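Local coordinates for protein Phenylalanine/tyrosine ammonia-lyase (Rhodosporidium toruloides, PDB 1Y2M) that catalyses the non-oxidative deamination of L-phenylalanine and L-tyrosine to trans-cinnamic acid and p-coumaric acid, the commitment step of phenylpropanoid pathways, at residues His383-Ile388 / Ala419-Lys424; Ala276-Leu281 / Leu505-Ala510; Leu427-Ile432 / Arg511-Ser516. All coordinates share one frame; numbering follows the deposited sequence.

Interaction 1 of 3, residues His383-Ile388 / Ala419-Lys424; sequences HAVLTI and ANTMEK
Val385 and Leu386 meet Thr421 where helices 368-391 and 416-443 pack nearly antiparallel, at 151°, in the helical bundle of this PAL/histidase-family enzyme. The axes of the two short segments come within 9.7 Å, and branched side chains meet between them. Val385 CG1 lies 3.7 Å from Thr421 CG2, the two side chains sliding past each other in opposite directions. Leu386 starts out to one side, but its isobutyl end swings back toward the threonine: CD2 is 3.8 Å from Thr421 OG1, and CD1 reaches 4.4 Å from CE of the selenomethionine Met422. Thr421 therefore offers its methyl to the valine and the flank of its hydroxyl to the leucine. Its chi1 of 67° sets OG1 between the backbone N and the carbonyl carbon, where the hydroxyl is hydrogen-bonded to Val418 O of its own helix. With an alanine in place of Leu386, the hydroxyl flank of Thr421 and CE of Met422 would probably lose their apolar cover, leaving a gap beside helix 273-303. That third helix backs the contact, with Ala279 and Leu283 packed on Leu386. On the same helix as Thr421, Asn420 ND2 bonds to Asp378 OD2 of the second subunit. Within helix 368-391, His383 O accepts Thr387 N and, from the other face of its carbonyl plane, Thr387 OG1 at 2.7 Å, tilted 32° from that plane.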
ATOM      1  N   HIS B 383     -12.937   0.956 -20.491  1.00  8.54           N
ATOM      2  CA  HIS B 383     -13.939   1.628 -21.319  1.00  4.73           C
ATOM      3  C   HIS B 383     -15.061   0.610 -21.651  1.00  7.02           C
ATOM      4  O   HIS B 383     -16.269   0.930 -21.644  1.00  9.27           O
ATOM      5  CB  HIS B 383     -13.305   2.118 -22.630  1.00  6.56           C
ATOM      6  CG  HIS B 383     -14.064   3.227 -23.245  1.00  9.44           C
ATOM      7  ND1 HIS B 383     -13.732   4.543 -23.019  1.00 11.96           N
ATOM      8  CD2 HIS B 383     -15.150   3.236 -24.048  1.00 10.87           C
ATOM      9  CE1 HIS B 383     -14.580   5.314 -23.677  1.00 14.69           C
ATOM     10  NE2 HIS B 383     -15.451   4.546 -24.306  1.00 16.66           N
ATOM     11  N   ALA B 384     -14.687  -0.615 -22.010  1.00  9.06           N
ATOM     12  CA  ALA B 384     -15.715  -1.606 -22.324  1.00  9.53           C
ATOM     13  C   ALA B 384     -16.596  -1.883 -21.107  1.00  9.57           C
ATOM     14  O   ALA B 384     -17.826  -1.956 -21.225  1.00  8.70           O
ATOM     15  CB  ALA B 384     -15.079  -2.856 -22.805  1.00  8.88           C
ATOM     16  N   VAL B 385     -15.978  -1.998 -19.933  1.00  8.34           N
ATOM     17  CA  VAL B 385     -16.727  -2.290 -18.683  1.00  9.16           C
ATOM     18  C   VAL B 385     -17.700  -1.143 -18.356  1.00  9.47           C
ATOM     19  O   VAL B 385     -18.912  -1.343 -18.075  1.00  8.07           O
ATOM     20  CB  VAL B 385     -15.747  -2.594 -17.527  1.00  8.54           C
ATOM     21  CG1 VAL B 385     -16.483  -2.703 -16.225  1.00 13.91           C
ATOM     22  CG2 VAL B 385     -14.923  -3.808 -17.848  1.00 10.68           C
ATOM     23  N   LEU B 386     -17.182   0.079 -18.313  1.00  8.11           N
ATOM     24  CA  LEU B 386     -17.985   1.226 -17.897  1.00  9.67           C
ATOM     25  C   LEU B 386     -19.059   1.520 -18.932  1.00  8.94           C
ATOM     26  O   LEU B 386     -20.133   2.014 -18.578  1.00 11.18           O
ATOM     27  CB  LEU B 386     -17.117   2.459 -17.681  1.00 10.22           C
ATOM     28  CG  LEU B 386     -16.251   2.502 -16.437  1.00 11.79           C
ATOM     29  CD1 LEU B 386     -15.549   3.840 -16.287  1.00 11.93           C
ATOM     30  CD2 LEU B 386     -17.121   2.223 -15.207  1.00 12.99           C
ATOM     31  N   THR B 387     -18.823   1.197 -20.197  1.00  9.79           N
ATOM     32  CA  THR B 387     -19.868   1.414 -21.188  1.00  8.89           C
ATOM     33  C   THR B 387     -21.110   0.562 -20.866  1.00 10.06           C
ATOM     34  O   THR B 387     -22.261   1.020 -20.912  1.00 10.65           O
ATOM     35  CB  THR B 387     -19.364   1.130 -22.609  1.00  9.18           C
ATOM     36  OG1 THR B 387     -18.343   2.086 -22.946  1.00  8.99           O
ATOM     37  CG2 THR B 387     -20.489   1.287 -23.626  1.00 11.45           C
ATOM     38  N   ILE B 388     -20.878  -0.701 -20.543  1.00  8.44           N
ATOM     39  CA  ILE B 388     -21.994  -1.588 -20.141  1.00  7.37           C
ATOM     40  C   ILE B 388     -22.604  -1.077 -18.847  1.00 10.72           C
ATOM     41  O   ILE B 388     -23.850  -1.031 -18.708  1.00 10.61           O
ATOM     42  CB  ILE B 388     -21.531  -3.034 -20.006  1.00  7.61           C
ATOM     43  CG1 ILE B 388     -21.302  -3.610 -21.386  1.00  8.87           C
ATOM     44  CG2 ILE B 388     -22.605  -3.876 -19.287  1.00 11.42           C
ATOM     45  CD1 ILE B 388     -20.736  -4.988 -21.407  1.00 18.24           C
ATOM     46  N   ALA B 419     -15.419  -0.386  -9.491  1.00  8.36           N
ATOM     47  CA  ALA B 419     -14.248  -0.253  -8.634  1.00  9.83           C
ATOM     48  C   ALA B 419     -13.050  -0.824  -9.386  1.00 10.28           C
ATOM     49  O   ALA B 419     -11.951  -0.210  -9.368  1.00  9.26           O
ATOM     50  CB  ALA B 419     -14.457  -1.010  -7.384  1.00 10.85           C
ATOM     51  N   ASN B 420     -13.279  -1.942 -10.079  1.00 10.66           N
ATOM     52  CA  ASN B 420     -12.227  -2.591 -10.884  1.00 11.33           C
ATOM     53  C   ASN B 420     -11.582  -1.637 -11.861  1.00  8.84           C
ATOM     54  O   ASN B 420     -10.350  -1.542 -11.947  1.00 11.12           O
ATOM     55  CB  ASN B 420     -12.841  -3.804 -11.633  1.00 13.85           C
ATOM     56  CG  ASN B 420     -11.866  -4.516 -12.642  1.00 17.16           C
ATOM     57  OD1 ASN B 420     -11.927  -4.252 -13.869  1.00 24.06           O
ATOM     58  ND2 ASN B 420     -11.072  -5.473 -12.148  1.00 17.27           N
ATOM     59  N   THR B 421     -12.398  -0.893 -12.585  1.00  7.28           N
ATOM     60  CA  THR B 421     -11.853   0.030 -13.566  1.00  9.41           C
ATOM     61  C   THR B 421     -11.003   1.096 -12.905  1.00 10.54           C
ATOM     62  O   THR B 421      -9.978   1.562 -13.451  1.00 10.24           O
ATOM     63  CB  THR B 421     -12.935   0.722 -14.430  1.00  7.36           C
ATOM     64  OG1 THR B 421     -13.748   1.621 -13.668  1.00  8.58           O
ATOM     65  CG2 THR B 421     -13.829  -0.347 -15.082  1.00  9.86           C
HETATM   66  N   MSE B 422     -11.455   1.521 -11.746  1.00  7.64           N
HETATM   67  CA  MSE B 422     -10.763   2.642 -11.049  1.00  8.35           C
HETATM   68  C   MSE B 422      -9.424   2.218 -10.429  1.00  7.79           C
HETATM   69  O   MSE B 422      -8.442   2.954 -10.453  1.00  9.76           O
HETATM   70  CB  MSE B 422     -11.678   3.224 -10.028  1.00 10.22           C
HETATM   71  CG  MSE B 422     -12.840   3.974 -10.649  1.00 10.77           C
HETATM   72 SE   MSE B 422     -12.255   5.529 -11.739  1.00 17.88          SE
HETATM   73  CE  MSE B 422     -12.195   4.789 -13.574  1.00 11.04           C
ATOM     74  N   GLU B 423      -9.387   1.010  -9.860  1.00  8.67           N
ATOM     75  CA  GLU B 423      -8.136   0.478  -9.250  1.00  7.17           C
ATOM     76  C   GLU B 423      -7.095   0.417 -10.371  1.00  9.63           C
ATOM     77  O   GLU B 423      -5.969   0.936 -10.197  1.00  9.53           O
ATOM     78  CB  GLU B 423      -8.356  -0.889  -8.626  1.00  9.66           C
ATOM     79  CG  GLU B 423      -9.372  -0.957  -7.499  1.00 11.35           C
ATOM     80  CD  GLU B 423      -8.903  -0.381  -6.171  1.00 12.84           C
ATOM     81  OE1 GLU B 423      -8.502  -1.191  -5.328  1.00 14.50           O
ATOM     82  OE2 GLU B 423      -9.016   0.819  -5.939  1.00 10.76           O
ATOM     83  N   LYS B 424      -7.456  -0.217 -11.490  1.00 10.96           N
ATOM     84  CA  LYS B 424      -6.518  -0.402 -12.619  1.00 13.79           C
ATOM     85  C   LYS B 424      -6.092   0.922 -13.228  1.00 10.12           C
ATOM     86  O   LYS B 424      -4.915   1.153 -13.565  1.00 11.00           O
ATOM     87  CB  LYS B 424      -7.121  -1.280 -13.737  1.00 15.41           C
ATOM     88  CG  LYS B 424      -7.538  -2.675 -13.322  1.00 24.49           C
ATOM     89  CD  LYS B 424      -8.590  -3.309 -14.321  1.00 24.61           C
ATOM     90  CE  LYS B 424      -8.329  -2.903 -15.758  1.00 24.77           C
ATOM     91  NZ  LYS B 424      -8.770  -1.523 -16.244  1.00 25.15           N
TER

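Interaction 2 of 3, residues Ala276-Leu281 / Leu505-Ala510; sequences ASMATL and LALISA
Behind the meeting of Met278 with Leu507 and Ala510, the carbonyl oxygen of Ala276 is gripped twice by one residue of its own helix: Thr280 OG1 and Thr280 N both reach Ala276 O at 2.8 Å. They arrive from opposite faces of the carbonyl plane, the hydroxyl tilted 30° from it, which satisfies the threonine's polar end on the helix itself. The face turned to residues 505-510 is apolar. Met278, a selenomethionine, carries most of it. With CG anti to the backbone N (chi1 -165°) and the chain extended beyond, it reaches Leu507 and crosses that side chain at about a right angle, its SE 3.8 Å from Leu507 CD1. Nearer the backbone, Met278 CB stands 4.0 Å from Ala510 CB. That same alanine methyl comes 4.1 Å from Ala279 N, touching the first helix at its backbone. Two alanines mark the closest approach of the chains: the CA atoms of Ala279 and Ala510 are 5.3 Å apart. The helices run in the same general direction, 26° apart, and the axes of the two segments come within 8.9 Å. Leu505 occupies the N-cap position of helix 506-560, and Leu507 N is bonded to OG of Ser210, the residue before Ala211 of the 5-imidazolinone cross-link, although the packing itself lies away from the active-site residues. Helix 162-176 adds Val164 against Met278, helix 416-443 lays Val418 on Ala279, and helix 69-77 packs Leu69 and Val72 on Thr280, so three further helices of the same chain pack on residues 276-281.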
ATOM      1  N   ALA B 276     -20.390   5.077 -11.055  1.00 10.27           N
ATOM      2  CA  ALA B 276     -20.255   4.994 -12.524  1.00  8.13           C
ATOM      3  C   ALA B 276     -20.054   6.401 -13.140  1.00  8.86           C
ATOM      4  O   ALA B 276     -19.292   6.587 -14.112  1.00  9.30           O
ATOM      5  CB  ALA B 276     -21.445   4.308 -13.126  1.00  9.42           C
ATOM      6  N   SER B 277     -20.799   7.375 -12.637  1.00  9.29           N
ATOM      7  CA  SER B 277     -20.628   8.731 -13.133  1.00  8.37           C
ATOM      8  C   SER B 277     -19.185   9.201 -12.919  1.00  7.80           C
ATOM      9  O   SER B 277     -18.476   9.637 -13.839  1.00  9.37           O
ATOM     10  CB  SER B 277     -21.553   9.675 -12.404  1.00  9.55           C
ATOM     11  OG  SER B 277     -21.248  10.983 -12.849  1.00  8.54           O
HETATM   12  N   MSE B 278     -18.739   9.170 -11.671  1.00  8.60           N
HETATM   13  CA  MSE B 278     -17.388   9.675 -11.389  1.00  8.22           C
HETATM   14  C   MSE B 278     -16.294   8.892 -12.121  1.00  8.93           C
HETATM   15  O   MSE B 278     -15.285   9.473 -12.588  1.00  9.72           O
HETATM   16  CB  MSE B 278     -17.082   9.694  -9.899  1.00 10.34           C
HETATM   17  CG  MSE B 278     -15.874  10.532  -9.617  1.00 10.29           C
HETATM   18 SE   MSE B 278     -15.779  10.986  -7.709  1.00 20.37          SE
HETATM   19  CE  MSE B 278     -14.646  12.677  -7.843  1.00  9.77           C
ATOM     20  N   ALA B 279     -16.493   7.581 -12.196  1.00  8.92           N
ATOM     21  CA  ALA B 279     -15.605   6.705 -12.920  1.00  8.72           C
ATOM     22  C   ALA B 279     -15.551   7.035 -14.417  1.00  9.94           C
ATOM     23  O   ALA B 279     -14.485   6.977 -15.027  1.00  9.63           O
ATOM     24  CB  ALA B 279     -15.966   5.237 -12.670  1.00  8.07           C
ATOM     25  N   THR B 280     -16.698   7.342 -15.019  1.00  8.02           N
ATOM     26  CA  THR B 280     -16.730   7.715 -16.436  1.00 10.26           C
ATOM     27  C   THR B 280     -15.945   8.987 -16.678  1.00  8.37           C
ATOM     28  O   THR B 280     -15.139   9.059 -17.614  1.00 10.26           O
ATOM     29  CB  THR B 280     -18.181   7.895 -16.931  1.00 10.99           C
ATOM     30  OG1 THR B 280     -18.868   6.637 -16.880  1.00  9.87           O
ATOM     31  CG2 THR B 280     -18.156   8.441 -18.303  1.00 10.32           C
ATOM     32  N   LEU B 281     -16.126   9.999 -15.826  1.00  7.62           N
ATOM     33  CA  LEU B 281     -15.382  11.245 -15.945  1.00  8.64           C
ATOM     34  C   LEU B 281     -13.891  10.989 -15.793  1.00  9.08           C
ATOM     35  O   LEU B 281     -13.068  11.566 -16.536  1.00  9.89           O
ATOM     36  CB  LEU B 281     -15.914  12.236 -14.927  1.00 10.59           C
ATOM     37  CG  LEU B 281     -17.372  12.633 -15.240  1.00  9.98           C
ATOM     38  CD1 LEU B 281     -17.975  13.250 -14.002  1.00 13.78           C
ATOM     39  CD2 LEU B 281     -17.457  13.625 -16.401  1.00 15.84           C
ATOM     40  N   LEU B 505     -16.614  -0.382  -2.723  1.00  6.20           N
ATOM     41  CA  LEU B 505     -15.826   0.837  -2.475  1.00  6.57           C
ATOM     42  C   LEU B 505     -15.517   1.613  -3.785  1.00  5.99           C
ATOM     43  O   LEU B 505     -14.549   2.412  -3.858  1.00  9.17           O
ATOM     44  CB  LEU B 505     -14.539   0.525  -1.704  1.00  8.21           C
ATOM     45  CG  LEU B 505     -14.730  -0.211  -0.389  1.00  6.49           C
ATOM     46  CD1 LEU B 505     -13.340  -0.539   0.152  1.00 10.50           C
ATOM     47  CD2 LEU B 505     -15.554   0.708   0.527  1.00  7.64           C
ATOM     48  N   ALA B 506     -16.402   1.472  -4.782  1.00  7.83           N
ATOM     49  CA  ALA B 506     -16.136   2.062  -6.100  1.00  6.64           C
ATOM     50  C   ALA B 506     -16.014   3.581  -6.010  1.00  7.22           C
ATOM     51  O   ALA B 506     -15.173   4.146  -6.690  1.00  8.12           O
ATOM     52  CB  ALA B 506     -17.209   1.695  -7.092  1.00  9.23           C
ATOM     53  N   LEU B 507     -16.903   4.256  -5.265  1.00  8.67           N
ATOM     54  CA  LEU B 507     -16.877   5.717  -5.280  1.00  8.44           C
ATOM     55  C   LEU B 507     -15.573   6.246  -4.664  1.00  7.94           C
ATOM     56  O   LEU B 507     -14.993   7.245  -5.114  1.00  9.83           O
ATOM     57  CB  LEU B 507     -18.100   6.343  -4.595  1.00 10.50           C
ATOM     58  CG  LEU B 507     -18.090   7.871  -4.744  1.00 10.50           C
ATOM     59  CD1 LEU B 507     -18.143   8.400  -6.209  1.00 12.64           C
ATOM     60  CD2 LEU B 507     -19.248   8.419  -3.966  1.00 14.81           C
ATOM     61  N   ILE B 508     -15.174   5.596  -3.574  1.00  8.24           N
ATOM     62  CA  ILE B 508     -13.879   5.975  -2.914  1.00  8.80           C
ATOM     63  C   ILE B 508     -12.730   5.748  -3.906  1.00  8.47           C
ATOM     64  O   ILE B 508     -11.839   6.585  -4.099  1.00  9.13           O
ATOM     65  CB  ILE B 508     -13.631   5.254  -1.617  1.00  9.51           C
ATOM     66  CG1 ILE B 508     -14.742   5.522  -0.589  1.00  9.71           C
ATOM     67  CG2 ILE B 508     -12.272   5.661  -1.012  1.00 11.86           C
ATOM     68  CD1 ILE B 508     -14.722   4.545   0.594  1.00 12.13           C
ATOM     69  N   SER B 509     -12.751   4.585  -4.540  1.00  9.35           N
ATOM     70  CA  SER B 509     -11.714   4.323  -5.560  1.00  7.58           C
ATOM     71  C   SER B 509     -11.748   5.415  -6.665  1.00  7.41           C
ATOM     72  O   SER B 509     -10.682   5.934  -7.061  1.00  8.84           O
ATOM     73  CB  SER B 509     -11.855   2.913  -6.138  1.00  9.77           C
ATOM     74  OG  SER B 509     -10.685   2.604  -6.870  1.00 10.47           O
ATOM     75  N   ALA B 510     -12.952   5.750  -7.168  1.00  7.01           N
ATOM     76  CA  ALA B 510     -13.112   6.763  -8.225  1.00  7.56           C
ATOM     77  C   ALA B 510     -12.538   8.122  -7.809  1.00  7.82           C
ATOM     78  O   ALA B 510     -11.909   8.867  -8.597  1.00  8.35           O
ATOM     79  CB  ALA B 510     -14.523   6.843  -8.654  1.00  9.35           C
TER

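Interaction 3 of 3, residues Leu427-Ile432 / Arg511-Ser516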
ATOM      1  N   LEU B 427      -3.484   2.845 -11.027  1.00  9.59           N
ATOM      2  CA  LEU B 427      -2.160   2.258 -11.122  1.00 10.14           C
ATOM      3  C   LEU B 427      -1.565   2.665 -12.456  1.00  9.05           C
ATOM      4  O   LEU B 427      -0.414   3.092 -12.529  1.00  9.10           O
ATOM      5  CB  LEU B 427      -2.219   0.726 -10.949  1.00 11.93           C
ATOM      6  CG  LEU B 427      -0.847   0.031 -11.024  1.00 12.16           C
ATOM      7  CD1 LEU B 427       0.183   0.563 -10.073  1.00  9.53           C
ATOM      8  CD2 LEU B 427      -1.066  -1.433 -10.819  1.00 13.81           C
ATOM      9  N   GLY B 428      -2.348   2.592 -13.521  1.00  9.47           N
ATOM     10  CA  GLY B 428      -1.877   3.119 -14.814  1.00 10.53           C
ATOM     11  C   GLY B 428      -1.403   4.554 -14.835  1.00 11.84           C
ATOM     12  O   GLY B 428      -0.383   4.873 -15.430  1.00  9.88           O
ATOM     13  N   LEU B 429      -2.146   5.418 -14.144  1.00  9.44           N
ATOM     14  CA  LEU B 429      -1.791   6.853 -14.035  1.00  9.59           C
ATOM     15  C   LEU B 429      -0.415   6.986 -13.371  1.00  8.88           C
ATOM     16  O   LEU B 429       0.414   7.836 -13.752  1.00  7.87           O
ATOM     17  CB  LEU B 429      -2.867   7.643 -13.299  1.00  8.65           C
ATOM     18  CG  LEU B 429      -4.200   7.722 -14.042  1.00  8.52           C
ATOM     19  CD1 LEU B 429      -5.294   8.227 -13.121  1.00 10.67           C
ATOM     20  CD2 LEU B 429      -4.063   8.568 -15.328  1.00  9.41           C
ATOM     21  N   ALA B 430      -0.159   6.151 -12.371  1.00  8.59           N
ATOM     22  CA  ALA B 430       1.122   6.205 -11.687  1.00  9.50           C
ATOM     23  C   ALA B 430       2.240   5.739 -12.634  1.00  8.68           C
ATOM     24  O   ALA B 430       3.357   6.247 -12.592  1.00  9.47           O
ATOM     25  CB  ALA B 430       1.101   5.340 -10.457  1.00 11.22           C
ATOM     26  N   GLN B 431       1.948   4.762 -13.473  1.00  9.61           N
ATOM     27  CA  GLN B 431       2.931   4.258 -14.430  1.00  9.50           C
ATOM     28  C   GLN B 431       3.227   5.274 -15.545  1.00  9.72           C
ATOM     29  O   GLN B 431       4.391   5.452 -15.951  1.00 10.03           O
ATOM     30  CB  GLN B 431       2.516   2.934 -15.065  1.00  8.56           C
ATOM     31  CG  GLN B 431       2.371   1.807 -14.037  1.00 10.26           C
ATOM     32  CD  GLN B 431       3.577   1.661 -13.192  1.00 20.47           C
ATOM     33  OE1 GLN B 431       4.577   1.085 -13.628  1.00 26.35           O
ATOM     34  NE2 GLN B 431       3.514   2.185 -11.953  1.00 28.98           N
ATOM     35  N   ILE B 432       2.191   5.927 -16.065  1.00  9.86           N
ATOM     36  CA  ILE B 432       2.382   7.037 -17.006  1.00  8.54           C
ATOM     37  C   ILE B 432       3.244   8.100 -16.333  1.00  9.35           C
ATOM     38  O   ILE B 432       4.251   8.565 -16.879  1.00  9.86           O
ATOM     39  CB  ILE B 432       1.027   7.684 -17.417  1.00  9.81           C
ATOM     40  CG1 ILE B 432       0.145   6.683 -18.177  1.00  9.54           C
ATOM     41  CG2 ILE B 432       1.281   8.955 -18.258  1.00  8.64           C
ATOM     42  CD1 ILE B 432      -1.272   7.126 -18.376  1.00 10.82           C
ATOM     43  N   ARG B 511     -12.776   8.463  -6.537  1.00  7.85           N
ATOM     44  CA  ARG B 511     -12.252   9.697  -5.962  1.00  8.99           C
ATOM     45  C   ARG B 511     -10.753   9.705  -6.001  1.00 10.70           C
ATOM     46  O   ARG B 511     -10.139  10.732  -6.387  1.00  9.92           O
ATOM     47  CB  ARG B 511     -12.769   9.915  -4.549  1.00  8.38           C
ATOM     48  CG  ARG B 511     -14.226  10.422  -4.474  1.00  9.47           C
ATOM     49  CD  ARG B 511     -14.802  10.505  -3.090  1.00  8.01           C
ATOM     50  NE  ARG B 511     -13.802  11.083  -2.221  1.00  9.52           N
ATOM     51  CZ  ARG B 511     -13.391  10.598  -1.056  1.00 10.84           C
ATOM     52  NH1 ARG B 511     -13.915   9.494  -0.506  1.00  8.99           N
ATOM     53  NH2 ARG B 511     -12.383  11.221  -0.479  1.00 11.01           N
ATOM     54  N   ARG B 512     -10.149   8.586  -5.606  1.00  8.41           N
ATOM     55  CA  ARG B 512      -8.682   8.558  -5.606  1.00  8.24           C
ATOM     56  C   ARG B 512      -8.138   8.610  -7.023  1.00  8.96           C
ATOM     57  O   ARG B 512      -7.148   9.320  -7.297  1.00 10.49           O
ATOM     58  CB  ARG B 512      -8.165   7.336  -4.826  1.00  9.61           C
ATOM     59  CG  ARG B 512      -8.506   7.308  -3.362  1.00  8.62           C
ATOM     60  CD  ARG B 512      -8.059   8.590  -2.671  1.00 12.18           C
ATOM     61  NE  ARG B 512      -8.279   8.522  -1.236  1.00 13.65           N
ATOM     62  CZ  ARG B 512      -8.574   9.521  -0.446  1.00  8.47           C
ATOM     63  NH1 ARG B 512      -8.951  10.727  -0.930  1.00 11.48           N
ATOM     64  NH2 ARG B 512      -8.666   9.255   0.865  1.00  9.72           N
ATOM     65  N   THR B 513      -8.787   7.930  -7.964  1.00  9.23           N
ATOM     66  CA  THR B 513      -8.302   7.977  -9.356  1.00  7.38           C
ATOM     67  C   THR B 513      -8.472   9.406  -9.934  1.00  8.30           C
ATOM     68  O   THR B 513      -7.649   9.826 -10.723  1.00  8.86           O
ATOM     69  CB  THR B 513      -9.059   6.936 -10.192  1.00  6.10           C
ATOM     70  OG1 THR B 513      -8.874   5.664  -9.559  1.00  7.52           O
ATOM     71  CG2 THR B 513      -8.584   6.958 -11.651  1.00  7.57           C
ATOM     72  N   THR B 514      -9.544  10.151  -9.556  1.00  7.37           N
ATOM     73  CA  THR B 514      -9.747  11.520  -9.983  1.00  7.84           C
ATOM     74  C   THR B 514      -8.615  12.377  -9.468  1.00  9.11           C
ATOM     75  O   THR B 514      -8.123  13.250 -10.200  1.00  8.99           O
ATOM     76  CB  THR B 514     -11.111  12.009  -9.480  1.00  8.95           C
ATOM     77  OG1 THR B 514     -12.165  11.211 -10.063  1.00  6.99           O
ATOM     78  CG2 THR B 514     -11.308  13.438  -9.830  1.00 11.61           C
ATOM     79  N   GLU B 515      -8.152  12.125  -8.229  1.00  8.34           N
ATOM     80  CA  GLU B 515      -7.030  12.885  -7.682  1.00 10.35           C
ATOM     81  C   GLU B 515      -5.756  12.525  -8.456  1.00  9.24           C
ATOM     82  O   GLU B 515      -4.944  13.417  -8.766  1.00 10.00           O
ATOM     83  CB  GLU B 515      -6.852  12.612  -6.202  1.00 11.29           C
ATOM     84  CG  GLU B 515      -5.792  13.545  -5.600  1.00 10.12           C
ATOM     85  CD  GLU B 515      -5.651  13.525  -4.084  1.00 17.09           C
ATOM     86  OE1 GLU B 515      -6.446  12.846  -3.361  1.00 15.05           O
ATOM     87  OE2 GLU B 515      -4.713  14.220  -3.594  1.00 13.84           O
ATOM     88  N   SER B 516      -5.564  11.244  -8.795  1.00  9.41           N
ATOM     89  CA  SER B 516      -4.401  10.884  -9.600  1.00  8.22           C
ATOM     90  C   SER B 516      -4.443  11.560 -10.970  1.00  8.56           C
ATOM     91  O   SER B 516      -3.414  12.028 -11.468  1.00  9.04           O
ATOM     92  CB  SER B 516      -4.275   9.385  -9.792  1.00  9.78           C
ATOM     93  OG  SER B 516      -3.966   8.788  -8.542  1.00  9.44           O
TER
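Leu429 is the one residue of 427-432 that touches Thr513 and Ser516, in a small buried contact between the long helices 416-443 and 506-560 of the bundle. Two residues earlier, Leu427 points away from the partner helix. Leu429 then turns toward helix 506-560, its CA 6.5 Å from that of Ser516. Its CG lies anti to the carbonyl carbon (chi1 -66°), and the nearly extended chi2 of 167° carries CD1 forward to the opposing turn. There CD1 makes three contacts: Ser516 CB at 3.7 Å, the backbone oxygen Thr513 O also at 3.7 Å, and Thr513 CG2 at 3.8 Å. The stem follows more loosely, with Leu429 CB 4.2 Å from Ser516 CB. Farther along, Gln431 faces elsewhere and gives its NE2 to Thr489 O of the second subunit. Thr513 turns its methyl to the leucine, while OG1 is hydrogen-bonded with Met422 O, Ser509 O and Arg426 NH2, bonds that probably hold the rotamer. The charged groups of 511-516 lie clear of the leucine and serve the subunit interface instead: Arg512 is paired with Glu515 of the third subunit, and Glu515 with Arg512 of that same neighbouring subunit. One leucine methyl resting on a methyl, a CH2 and a helix carbonyl oxygen thus joins the two helices at this point through van der Waals contact alone, while directional polar bonds are spent within the chain around it and between subunits.

How the interactions relate
From the N terminus, residues 276-281 of helix 273-303 open the longest loop, which interaction 2 closes after 223 intervening residues at the start of helix 506-560. Wholly within that span, interaction 1 closes a short one of 30 residues between helices 368-391 and 416-443. Interaction 3 opens just afterwards, at 427-432, and closes at 511-516, past the end of interaction 2, so these two cross. Interactions 1 and 3 follow in series on helix 416-443; interactions 2 and 3 share helix 506-560. Together the three contacts link helices 273-303, 368-391, 416-443 and 506-560, the last two also through a probable hydrogen bond of 2.6 Å between Glu423 OE2 and Ser509 OG.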